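Local coordinates for BDI_3064 protein (Parabacteroides distasonis ATCC 8503, PDB 5Z06) that hydrolyses linear beta-1,2-glucan and beta-1,2-glucooligosaccharides of four or more units as an exo-acting enzyme, releasing sophorose from the non-reducing end, at residues 29-34 and 59-64; 68-73 and 158-163; 97-102 and 119-124. All coordinates share one frame; numbering follows the deposited sequence.

Contact 1 (29-34 and 59-64); sequences SPSWIK and VSAPGG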
loop_
_atom_site.group_PDB
_atom_site.type_symbol
_atom_site.label_atom_id
_atom_site.label_comp_id
_atom_site.label_asym_id
_atom_site.label_seq_id
_atom_site.Cartn_x
_atom_site.Cartn_y
_atom_site.Cartn_z
ATOM N N SER A 29 25.028 15.556 -26.148
ATOM C CA SER A 29 25.284 15.390 -27.569
ATOM C C SER A 29 26.794 15.649 -27.837
ATOM O O SER A 29 27.360 16.543 -27.216
ATOM C CB SER A 29 24.382 16.363 -28.327
ATOM O OG SER A 29 24.768 16.449 -29.668
ATOM N N PRO A 30 27.453 14.914 -28.734
ATOM C CA PRO A 30 26.840 14.061 -29.757
ATOM C C PRO A 30 26.481 12.660 -29.329
ATOM O O PRO A 30 26.088 11.869 -30.173
ATOM C CB PRO A 30 27.936 13.994 -30.842
ATOM C CG PRO A 30 29.198 14.166 -30.057
ATOM C CD PRO A 30 28.836 15.264 -29.104
ATOM N N SER A 31 26.650 12.339 -28.057
ATOM C CA SER A 31 26.157 11.075 -27.537
ATOM C C SER A 31 24.641 11.132 -27.348
ATOM O O SER A 31 24.021 12.198 -27.362
ATOM C CB SER A 31 26.862 10.706 -26.222
ATOM O OG SER A 31 28.155 10.238 -26.488
ATOM N N TRP A 32 24.056 9.965 -27.166
ATOM C CA TRP A 32 22.648 9.869 -26.999
ATOM C C TRP A 32 22.320 8.660 -26.170
ATOM O O TRP A 32 23.027 7.667 -26.204
ATOM C CB TRP A 32 21.947 9.817 -28.358
ATOM C CG TRP A 32 20.472 9.757 -28.228
ATOM C CD1 TRP A 32 19.649 10.695 -27.643
ATOM C CD2 TRP A 32 19.628 8.678 -28.621
ATOM N NE1 TRP A 32 18.341 10.263 -27.676
ATOM C CE2 TRP A 32 18.302 9.029 -28.269
ATOM C CE3 TRP A 32 19.854 7.453 -29.254
ATOM C CZ2 TRP A 32 17.223 8.201 -28.539
ATOM C CZ3 TRP A 32 18.763 6.625 -29.515
ATOM C CH2 TRP A 32 17.471 7.014 -29.170
ATOM N N ILE A 33 21.281 8.793 -25.361
ATOM C CA ILE A 33 20.630 7.647 -24.763
ATOM C C ILE A 33 19.120 7.839 -24.837
ATOM O O ILE A 33 18.591 8.928 -24.569
ATOM C CB ILE A 33 21.103 7.357 -23.316
ATOM C CG1 ILE A 33 20.382 6.132 -22.775
ATOM C CG2 ILE A 33 20.909 8.570 -22.394
ATOM C CD1 ILE A 33 21.082 5.487 -21.603
ATOM N N LYS A 34 18.435 6.761 -25.204
ATOM C CA LYS A 34 17.019 6.809 -25.400
ATOM C C LYS A 34 16.390 6.952 -24.037
ATOM O O LYS A 34 16.755 6.231 -23.108
ATOM C CB LYS A 34 16.521 5.534 -26.088
ATOM C CG LYS A 34 15.064 5.603 -26.494
ATOM C CD LYS A 34 14.622 4.291 -27.109
ATOM C CE LYS A 34 13.128 4.175 -27.233
ATOM N NZ LYS A 34 12.724 2.847 -27.791
ATOM N N VAL A 59 24.164 5.936 -27.951
ATOM C CA VAL A 59 25.265 6.251 -28.833
ATOM C C VAL A 59 26.344 6.873 -27.959
ATOM O O VAL A 59 26.148 7.923 -27.352
ATOM C CB VAL A 59 24.847 7.235 -29.942
ATOM C CG1 VAL A 59 26.025 7.551 -30.856
ATOM C CG2 VAL A 59 23.699 6.649 -30.759
ATOM N N SER A 60 27.477 6.205 -27.893
ATOM C CA SER A 60 28.634 6.719 -27.196
ATOM C C SER A 60 29.481 7.374 -28.278
ATOM O O SER A 60 30.155 6.681 -29.032
ATOM C CB SER A 60 29.379 5.574 -26.509
ATOM O OG SER A 60 28.494 4.781 -25.734
ATOM N N ALA A 61 29.396 8.699 -28.388
ATOM C CA ALA A 61 30.108 9.435 -29.425
ATOM C C ALA A 61 31.305 10.171 -28.827
ATOM O O ALA A 61 31.225 10.690 -27.700
ATOM C CB ALA A 61 29.182 10.421 -30.127
ATOM N N PRO A 62 32.419 10.238 -29.585
ATOM C CA PRO A 62 33.561 10.983 -29.085
ATOM C C PRO A 62 33.155 12.404 -28.784
ATOM O O PRO A 62 32.429 13.018 -29.560
ATOM C CB PRO A 62 34.569 10.947 -30.248
ATOM C CG PRO A 62 34.137 9.829 -31.132
ATOM C CD PRO A 62 32.677 9.606 -30.894
ATOM N N GLY A 63 33.595 12.908 -27.642
ATOM C CA GLY A 63 33.267 14.260 -27.208
ATOM C C GLY A 63 31.907 14.421 -26.543
ATOM O O GLY A 63 31.557 15.520 -26.116
ATOM N N GLY A 64 31.130 13.342 -26.469
ATOM C CA GLY A 64 29.822 13.387 -25.850
ATOM C C GLY A 64 29.854 12.513 -24.625
ATOM O O GLY A 64 30.845 11.847 -24.331
HETATM O O HOH W 1 30.238 8.973 -25.375
#
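Val59 faces Trp32 across an antiparallel hydrogen-bonded pair. Trp32 N reaches Val59 O at 2.9 Å, in the carbonyl plane and on a lone pair, whereas Val59 N lies 2.7 Å from Trp32 O and stands tilted from that carbonyl's plane. CG of Trp32 is anti to its backbone N (chi1 -178°); the ring system leads away from residues 59-64 and meets Tyr27 edge-to-face, with Val59 CG2 at the indole edge, near its plane. The next residue, Ser60, turns away, its hydroxyl bonded to Trp66 NE1. Past Val59 the chain leaves the strand, and at Ala61 its backbone binds a side chain instead: Ala61 N donates to Ser31 OG at 2.7 Å, nearly straight at 168°. Ser31 OG, anti to its own carbonyl carbon, also shares a hydrogen bond of 2.7 Å with water 1, which in turn donates to Ala61 O. An alanine at Ser31 would probably leave Ala61 N without this acceptor and rob water 1 of one of its anchors. Both segments are crossings between the two sheets of a beta-sandwich: residues 29-34 lead from strand 23-28 into strand 32-33 of the facing sheet, and residues 59-64 return from strand 53-59 to strand 65-71. Ala61 CB packs on Pro30, 3.4 Å from Pro30 O and also close to the ring carbon CG. Pro62, though turned away, presents its carbonyl to that ring, with Pro62 O 3.5 Å from Pro30 CG. A type II turn from Ala61 to Gly64 is closed by Gly64 N donating to Ala61 O at 2.9 Å, and Gly63 takes the positive phi (82°) that suits a glycine. Gly64 lies so close to Pro30 and Ser31 that a beta carbon here would collide with Ser31 N and crowd the cis peptide bond before Pro30.

Contact 2 (68-73 and 158-163); sequences SEIQYC and VALRPG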
loop_
_atom_site.group_PDB
_atom_site.type_symbol
_atom_site.label_atom_id
_atom_site.label_comp_id
_atom_site.label_asym_id
_atom_site.label_seq_id
_atom_site.Cartn_x
_atom_site.Cartn_y
_atom_site.Cartn_z
ATOM N N SER A 68 23.206 6.739 -17.334
ATOM C CA SER A 68 21.975 6.140 -16.925
ATOM C C SER A 68 22.140 5.553 -15.558
ATOM O O SER A 68 23.230 5.152 -15.186
ATOM C CB SER A 68 21.556 5.046 -17.881
ATOM O OG SER A 68 20.249 4.662 -17.566
ATOM N N GLU A 69 21.049 5.517 -14.803
ATOM C CA GLU A 69 21.030 4.728 -13.590
ATOM C C GLU A 69 19.677 4.112 -13.353
ATOM O O GLU A 69 18.646 4.690 -13.719
ATOM C CB GLU A 69 21.435 5.564 -12.389
ATOM C CG GLU A 69 20.539 6.747 -12.124
ATOM C CD GLU A 69 20.898 7.450 -10.831
ATOM O OE1 GLU A 69 19.986 7.696 -10.020
ATOM O OE2 GLU A 69 22.098 7.748 -10.621
ATOM N N ILE A 70 19.705 2.940 -12.731
ATOM C CA ILE A 70 18.533 2.223 -12.325
ATOM C C ILE A 70 18.507 2.334 -10.808
ATOM O O ILE A 70 19.380 1.810 -10.118
ATOM C CB ILE A 70 18.592 0.768 -12.780
ATOM C CG1 ILE A 70 18.651 0.704 -14.303
ATOM C CG2 ILE A 70 17.359 0.016 -12.313
ATOM C CD1 ILE A 70 20.037 0.585 -14.866
ATOM N N GLN A 71 17.490 3.015 -10.313
ATOM C CA GLN A 71 17.391 3.362 -8.905
ATOM C C GLN A 71 16.631 2.313 -8.112
ATOM O O GLN A 71 15.558 1.827 -8.533
ATOM C CB GLN A 71 16.717 4.698 -8.752
ATOM C CG GLN A 71 17.482 5.843 -9.383
ATOM C CD GLN A 71 16.611 7.041 -9.692
ATOM O OE1 GLN A 71 15.404 7.008 -9.493
ATOM N NE2 GLN A 71 17.221 8.103 -10.192
ATOM N N TYR A 72 17.197 1.966 -6.958
ATOM C CA TYR A 72 16.498 1.116 -6.009
ATOM C C TYR A 72 15.238 1.855 -5.597
ATOM O O TYR A 72 15.311 3.026 -5.287
ATOM C CB TYR A 72 17.338 0.822 -4.752
ATOM C CG TYR A 72 16.523 0.115 -3.692
ATOM C CD1 TYR A 72 16.158 -1.218 -3.846
ATOM C CD2 TYR A 72 16.095 0.787 -2.557
ATOM C CE1 TYR A 72 15.411 -1.868 -2.896
ATOM C CE2 TYR A 72 15.336 0.145 -1.590
ATOM C CZ TYR A 72 14.990 -1.178 -1.762
ATOM O OH TYR A 72 14.216 -1.800 -0.796
ATOM N N CYS A 73 14.113 1.153 -5.622
ATOM C CA CYS A 73 12.788 1.728 -5.294
ATOM C C CYS A 73 12.512 1.418 -3.838
ATOM O O CYS A 73 12.264 0.268 -3.524
ATOM C CB CYS A 73 11.697 1.092 -6.195
ATOM S SG CYS A 73 9.984 1.383 -5.657
ATOM N N VAL A 158 22.264 1.450 -9.636
ATOM C CA VAL A 158 23.219 0.909 -10.566
ATOM C C VAL A 158 23.398 1.962 -11.655
ATOM O O VAL A 158 22.435 2.309 -12.337
ATOM C CB VAL A 158 22.718 -0.404 -11.156
ATOM C CG1 VAL A 158 23.623 -0.880 -12.279
ATOM C CG2 VAL A 158 22.655 -1.442 -10.059
ATOM N N ALA A 159 24.632 2.459 -11.794
ATOM C CA ALA A 159 24.979 3.514 -12.730
ATOM C C ALA A 159 25.617 2.940 -13.981
ATOM O O ALA A 159 26.371 1.960 -13.922
ATOM C CB ALA A 159 25.928 4.498 -12.076
ATOM N N LEU A 160 25.307 3.562 -15.119
ATOM C CA LEU A 160 25.827 3.116 -16.398
ATOM C C LEU A 160 26.380 4.288 -17.151
ATOM O O LEU A 160 25.811 5.383 -17.128
ATOM C CB LEU A 160 24.757 2.421 -17.218
ATOM C CG LEU A 160 24.200 1.172 -16.549
ATOM C CD1 LEU A 160 22.843 0.810 -17.131
ATOM C CD2 LEU A 160 25.168 0.007 -16.669
ATOM N N ARG A 161 27.516 4.039 -17.793
ATOM C CA ARG A 161 28.247 5.046 -18.526
ATOM C C ARG A 161 28.755 4.434 -19.814
ATOM O O ARG A 161 28.778 3.206 -19.946
ATOM C CB ARG A 161 29.422 5.566 -17.690
ATOM C CG ARG A 161 29.110 6.801 -16.878
ATOM C CD ARG A 161 30.314 7.751 -16.759
ATOM N NE ARG A 161 29.949 8.947 -16.008
ATOM C CZ ARG A 161 29.159 9.931 -16.459
ATOM N NH1 ARG A 161 28.642 9.907 -17.697
ATOM N NH2 ARG A 161 28.880 10.963 -15.659
ATOM N N PRO A 162 29.165 5.285 -20.770
ATOM C CA PRO A 162 29.679 4.775 -22.033
ATOM C C PRO A 162 30.854 3.808 -21.851
ATOM O O PRO A 162 31.652 3.944 -20.908
ATOM C CB PRO A 162 30.177 6.046 -22.751
ATOM C CG PRO A 162 29.460 7.164 -22.117
ATOM C CD PRO A 162 29.327 6.751 -20.688
ATOM N N GLY A 163 30.929 2.829 -22.736
ATOM C CA GLY A 163 32.165 2.122 -22.967
ATOM C C GLY A 163 32.914 2.929 -24.006
ATOM O O GLY A 163 32.942 4.166 -23.953
#
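Ser68-Leu160 and Ile70-Val158 are hydrogen-bonded pairs and Glu69-Ala159 the non-hydrogen-bonded pair between them, in strands running antiparallel at 167°. These are two inner strands of the five-stranded sheet of a beta-sandwich. The two hydrogen-bonded pairs each close a ring with two N-H...O=C bonds. Ser68 O accepts from Leu160 N at 2.6 Å, and Val158 O from Ile70 N at 2.8 Å. The intervening pair brings its alpha carbons to 4.2 Å between Glu69 CA and Ala159 CA, and each alpha carbon leans on a carbonyl: Glu69 CA is 3.1 Å from Val158 O in a CA-H...O contact, and Ala159 CA makes a like one with Ser68 O.

Ser68, Ile70, Val158 and Leu160 share one face, which looks toward the other sheet, where Phe10 and Leu56 are among the residues they meet. Ile70 CG1 stands anti to its carbonyl carbon (chi1 -62°), and beyond it the side chain crosses that of Leu160 obliquely, the two CD1 methyls of Ile70 and Leu160 touching at 3.6 Å. The hydroxyl of Ser68 bonds instead to the backbone O of Gln24 on the adjacent edge strand.

Glu69 and Ala159 occupy the reverse face, with Glu69 CB 3.4 Å from Val158 O. Glu69 CG takes the crowded position between the backbone N and the carbonyl carbon (chi1 60°), and the rest of the chain extends away from Ala159. OE2 of the carboxylate is paired with Arg108 and also bonded to Tyr67 OH; OE1 is met on its anti side by Gln71 NE2, 2.8 Å from Glu69 OE1 and close to the plane of the Gln71 amide.

Contact 3 (97-102 and 119-124); sequences MNAAAL and NLRNYL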
loop_
_atom_site.group_PDB
_atom_site.type_symbol
_atom_site.label_atom_id
_atom_site.label_comp_id
_atom_site.label_asym_id
_atom_site.label_seq_id
_atom_site.Cartn_x
_atom_site.Cartn_y
_atom_site.Cartn_z
ATOM N N MET A 97 28.019 -6.838 -31.312
ATOM C CA MET A 97 28.720 -5.589 -31.099
ATOM C C MET A 97 30.067 -5.865 -30.508
ATOM O O MET A 97 30.284 -6.887 -29.870
ATOM C CB MET A 97 27.949 -4.680 -30.134
ATOM C CG MET A 97 27.682 -5.296 -28.762
ATOM S SD MET A 97 26.695 -4.276 -27.664
ATOM C CE MET A 97 27.757 -2.859 -27.431
ATOM N N ASN A 98 30.959 -4.919 -30.710
ATOM C CA ASN A 98 32.199 -4.887 -29.981
ATOM C C ASN A 98 31.859 -4.820 -28.480
ATOM O O ASN A 98 31.268 -3.843 -28.015
ATOM C CB ASN A 98 33.015 -3.678 -30.449
ATOM C CG ASN A 98 34.192 -3.372 -29.555
ATOM O OD1 ASN A 98 34.687 -4.237 -28.823
ATOM N ND2 ASN A 98 34.656 -2.115 -29.605
ATOM N N ALA A 99 32.233 -5.871 -27.748
ATOM C CA ALA A 99 32.090 -5.932 -26.284
ATOM C C ALA A 99 32.587 -4.676 -25.537
ATOM O O ALA A 99 32.007 -4.286 -24.537
ATOM C CB ALA A 99 32.788 -7.178 -25.742
ATOM N N ALA A 100 33.645 -4.039 -26.022
ATOM C CA ALA A 100 34.150 -2.800 -25.404
ATOM C C ALA A 100 33.193 -1.594 -25.486
ATOM O O ALA A 100 33.365 -0.627 -24.753
ATOM C CB ALA A 100 35.495 -2.422 -26.021
ATOM N N ALA A 101 32.237 -1.632 -26.414
ATOM C CA ALA A 101 31.250 -0.556 -26.585
ATOM C C ALA A 101 30.114 -0.664 -25.558
ATOM O O ALA A 101 29.384 0.309 -25.340
ATOM C CB ALA A 101 30.680 -0.580 -27.992
ATOM N N LEU A 102 29.989 -1.845 -24.941
ATOM C CA LEU A 102 29.108 -2.065 -23.794
ATOM C C LEU A 102 29.399 -1.070 -22.693
ATOM O O LEU A 102 30.513 -0.528 -22.631
ATOM C CB LEU A 102 29.259 -3.463 -23.211
ATOM C CG LEU A 102 28.794 -4.648 -24.040
ATOM C CD1 LEU A 102 29.303 -5.910 -23.371
ATOM C CD2 LEU A 102 27.276 -4.654 -24.146
ATOM N N ASN A 119 34.063 -2.332 -16.560
ATOM C CA ASN A 119 33.655 -2.589 -17.923
ATOM C C ASN A 119 32.735 -3.782 -17.853
ATOM O O ASN A 119 33.087 -4.817 -17.294
ATOM C CB ASN A 119 34.849 -2.926 -18.832
ATOM C CG ASN A 119 35.945 -1.877 -18.794
ATOM O OD1 ASN A 119 37.107 -2.190 -18.530
ATOM N ND2 ASN A 119 35.588 -0.638 -19.046
ATOM N N LEU A 120 31.555 -3.643 -18.438
ATOM C CA LEU A 120 30.562 -4.698 -18.380
ATOM C C LEU A 120 30.964 -5.934 -19.181
ATOM O O LEU A 120 30.497 -7.042 -18.880
ATOM C CB LEU A 120 29.192 -4.163 -18.826
ATOM C CG LEU A 120 27.963 -5.070 -18.685
ATOM C CD1 LEU A 120 27.824 -5.627 -17.277
ATOM C CD2 LEU A 120 26.704 -4.310 -19.074
ATOM N N ARG A 121 31.833 -5.738 -20.182
ATOM C CA ARG A 121 32.406 -6.823 -21.003
ATOM C C ARG A 121 33.108 -7.909 -20.184
ATOM O O ARG A 121 33.080 -9.092 -20.547
ATOM C CB ARG A 121 33.410 -6.253 -22.022
ATOM C CG ARG A 121 34.759 -5.808 -21.441
ATOM C CD ARG A 121 35.730 -5.322 -22.503
ATOM N NE ARG A 121 35.910 -6.336 -23.540
ATOM C CZ ARG A 121 36.691 -6.202 -24.610
ATOM N NH1 ARG A 121 37.417 -5.102 -24.801
ATOM N NH2 ARG A 121 36.755 -7.195 -25.488
ATOM N N ASN A 122 33.724 -7.494 -19.078
ATOM C CA ASN A 122 34.449 -8.404 -18.189
ATOM C C ASN A 122 33.598 -9.422 -17.461
ATOM O O ASN A 122 34.155 -10.339 -16.868
ATOM C CB ASN A 122 35.227 -7.600 -17.156
ATOM C CG ASN A 122 36.261 -6.726 -17.791
ATOM O OD1 ASN A 122 36.722 -7.013 -18.876
ATOM N ND2 ASN A 122 36.609 -5.650 -17.137
ATOM N N TYR A 123 32.274 -9.248 -17.478
ATOM C CA TYR A 123 31.337 -10.160 -16.815
ATOM C C TYR A 123 30.344 -10.788 -17.765
ATOM O O TYR A 123 29.350 -11.381 -17.333
ATOM C CB TYR A 123 30.588 -9.400 -15.737
ATOM C CG TYR A 123 31.526 -8.701 -14.828
ATOM C CD1 TYR A 123 32.160 -9.392 -13.812
ATOM C CD2 TYR A 123 31.852 -7.376 -15.027
ATOM C CE1 TYR A 123 33.064 -8.761 -12.978
ATOM C CE2 TYR A 123 32.753 -6.728 -14.199
ATOM C CZ TYR A 123 33.354 -7.432 -13.180
ATOM O OH TYR A 123 34.233 -6.800 -12.355
ATOM N N LEU A 124 30.639 -10.682 -19.052
ATOM C CA LEU A 124 29.794 -11.184 -20.107
ATOM C C LEU A 124 30.663 -12.206 -20.827
ATOM O O LEU A 124 31.536 -11.860 -21.608
ATOM C CB LEU A 124 29.394 -10.011 -21.014
ATOM C CG LEU A 124 27.956 -9.802 -21.508
ATOM C CD1 LEU A 124 26.936 -10.775 -20.956
ATOM C CD2 LEU A 124 27.533 -8.371 -21.214
HETATM O O HOH W 2 32.291 -3.015 -21.363
#
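Arg121 lays its guanidinium across the start of the 3-10 turn 99-101, with one face set over the peptide between Ala99 and Ala100. This packing is mainly van der Waals: Ala100 N sits 3.9 Å above the centre of the Arg121 guanidinium plane, while Arg121 NH1 comes 3.5 Å from the Ala100 CB methyl. Nearer the backbone, Arg121 CB rests 3.5 Å from Ala99 O and also touches Ala99 CB. The chain bends at chi3 (-55°), which turns NE back beside Ala99 CB.

Apolar contact is carried by Leu102. Its CD1 methyl meets Leu124 CD2 at 3.7 Å, the two side chains crossing at about a right angle, and also approaches Arg121 CA. A looser touch joins the CB atoms of Leu102 and Leu120, 4.4 Å apart.

Polar links between the segments pass through water 2. It accepts from Arg121 N at 3.0 Å and donates, weakly, to Ala99 O and Leu102 O, so it ties the backbone of one 3-10 turn to that of the other. Within residues 97-102, Asn98 OD1 takes the N-H of Ala100 at 3.0 Å as an Asx turn, the donor lying well above the side-chain carbonyl plane. That same Ala100 N is the atom lying over the guanidinium face.

Both turns lie in loops that cross between the sheets of the sandwich. Residues 97-102 lead from strand 86-93 to strand 104-109, and residues 119-124 from strand 118-119 to strand 132-138. Leu102 packs on Leu93 and Leu120 on Met89, both of strand 86-93, while Leu124 lies on His133 and Val135 of strand 132-138.

In the fold
Contact 2 is the buried one, a regular strand pairing inside the five-stranded sheet; contacts 1 and 3 are partly buried and lie farther from the centre of the chain, where the polypeptide crosses between the two sheets. Residues 59-64 of contact 1 run directly into strand 65-71, which contact 2 pairs, and the two contacts touch: Ile33 CD1 packs on Ser68 CB, and Ser60 OG on Pro162 CB. Contact 3 lies about 15 Å from contact 2 and 17 Å from contact 1, centre to centre, and touches neither. Direct backbone bonding dominates contact 2, contact 1 adds a serine hydroxyl and a water, and contact 3 relies on a water and side-chain packing.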